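Local coordinates for E3 SUMO-protein ligase SIZ2 (Saccharomyces cerevisiae, PDB 6U75) that acts as a PIAS-family SUMO E3 ligase, promoting transfer of SUMO to substrates such as the single-stranded DNA-binding protein RPA, at the zinc ion site. Sequence-based numbering; all coordinates share one arbitrary frame.

The zinc ion site. Residues 203, 205, 207, 226, 228-229, 231. With ZN (zinc ion), chain B.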
loop_
_atom_site.group_PDB
_atom_site.type_symbol
_atom_site.label_atom_id
_atom_site.label_comp_id
_atom_site.label_asym_id
_atom_site.label_seq_id
_atom_site.Cartn_x
_atom_site.Cartn_y
_atom_site.Cartn_z
ATOM N N CYS A 203 -7.838 14.439 8.783
ATOM C CA CYS A 203 -9.106 14.334 8.078
ATOM C C CYS A 203 -10.139 15.257 8.713
ATOM O O CYS A 203 -10.326 15.246 9.933
ATOM C CB CYS A 203 -9.609 12.891 8.091
ATOM S SG CYS A 203 -8.736 11.794 6.949
ATOM N N HIS A 205 -13.466 15.303 8.796
ATOM C CA HIS A 205 -14.755 14.631 8.700
ATOM C C HIS A 205 -14.852 13.584 9.798
ATOM O O HIS A 205 -13.851 12.960 10.157
ATOM C CB HIS A 205 -14.940 13.982 7.321
ATOM C CG HIS A 205 -13.831 13.053 6.930
ATOM N ND1 HIS A 205 -13.626 11.837 7.547
ATOM C CD2 HIS A 205 -12.873 13.159 5.980
ATOM C CE1 HIS A 205 -12.586 11.237 6.994
ATOM N NE2 HIS A 205 -12.111 12.018 6.041
ATOM N N GLN A 207 -16.731 10.857 9.536
ATOM C CA GLN A 207 -16.887 9.532 8.955
ATOM C C GLN A 207 -15.562 8.781 8.977
ATOM O O GLN A 207 -14.483 9.370 8.870
ATOM C CB GLN A 207 -17.406 9.625 7.519
ATOM C CG GLN A 207 -18.828 10.147 7.392
ATOM C CD GLN A 207 -18.901 11.660 7.375
ATOM O OE1 GLN A 207 -18.002 12.343 7.863
ATOM N NE2 GLN A 207 -19.973 12.194 6.798
ATOM N N CYS A 226 -7.415 8.855 1.406
ATOM C CA CYS A 226 -8.568 8.588 2.250
ATOM C C CYS A 226 -9.768 8.212 1.378
ATOM O O CYS A 226 -10.106 8.956 0.448
ATOM C CB CYS A 226 -8.896 9.816 3.098
ATOM S SG CYS A 226 -10.336 9.629 4.171
ATOM N N ILE A 228 -12.661 8.727 1.721
ATOM C CA ILE A 228 -13.742 9.691 1.910
ATOM C C ILE A 228 -13.372 11.052 1.326
ATOM O O ILE A 228 -14.063 11.569 0.446
ATOM C CB ILE A 228 -14.123 9.805 3.403
ATOM C CG1 ILE A 228 -14.505 8.423 3.945
ATOM C CG2 ILE A 228 -15.259 10.804 3.595
ATOM C CD1 ILE A 228 -14.799 8.399 5.425
ATOM N N CYS A 229 -12.277 11.646 1.801
ATOM C CA CYS A 229 -11.847 12.964 1.357
ATOM C C CYS A 229 -10.747 12.919 0.302
ATOM O O CYS A 229 -10.396 13.970 -0.246
ATOM C CB CYS A 229 -11.360 13.788 2.557
ATOM S SG CYS A 229 -9.954 13.073 3.436
ATOM N N HIS A 231 -7.726 12.853 0.492
ATOM C CA HIS A 231 -6.458 13.465 0.857
ATOM C C HIS A 231 -5.376 12.390 0.950
ATOM O O HIS A 231 -5.644 11.278 1.417
ATOM C CB HIS A 231 -6.570 14.201 2.191
ATOM C CG HIS A 231 -6.998 15.629 2.062
ATOM N ND1 HIS A 231 -8.272 16.057 2.369
ATOM C CD2 HIS A 231 -6.319 16.730 1.660
ATOM C CE1 HIS A 231 -8.360 17.359 2.161
ATOM N NE2 HIS A 231 -7.188 17.792 1.730
HETATM ZN ZN ZN B . -10.268 11.705 5.231
#
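This is the zinc site of the SP-RING (MIZ-type) finger, the domain that marks PIAS-family SUMO ligases, and it looks structural: three cysteines and a histidine bind the metal in near-tetrahedral array, and all four come from loops that the ion ties together. The ligands seen on the metal are all protein atoms, with no substrate group among them, which fits the fold-stabilising role of zinc in RING-type domains. Cys203 and His205 supply one pair of ligands; Cys226 and Cys229, the ends of a CPIC knuckle of the CxxC type, supply the other. The SG atoms of Cys203, Cys226 and Cys229 each lie 2.3 Å from ZN. His205 NE2 lies 2.0 Å from ZN. The angle between the sulfurs of Cys203 and Cys229 opens to 118°, whereas that between the two knuckle sulfurs narrows to 100°.

Three different chi1 settings turn the sulfurs toward one metal from different directions. Cys203 SG is anti to its carbonyl carbon, Cys226 SG is anti to its backbone N, and Cys229 SG takes the crowded position between N and carbonyl carbon. His205 CG also sits in that crowded position (chi1 54°), with the imidazole reaching the metal tip-on through NE2. At the far side of the ring, His205 ND1 makes a weak, bent hydrogen bond of 2.9 Å to the Gln207 carbonyl O, which may help to hold the ring's rotation. Ile228 CG2 stands over the centre of one face of the His205 imidazole, 4.1 Å above its plane, while Cys229 SG lies at the ring edge, in plane.

Backbone and side-chain N-H groups point at the zinc-bound sulfurs. Ile228 N donates to Cys226 SG at 3.5 Å, the typical backbone bond of a zinc knuckle, and Cys229 N adds a weaker one to the same sulfur. His231 ND1 donates a hydrogen bond to Cys229 SG (3.6 Å), the sulfur lying in the plane of the ring; His231 N gives that sulfur a further weak bond. Such donors probably temper the negative charge of the sulfurs, probably thiolates, and steady the zinc-bound loops.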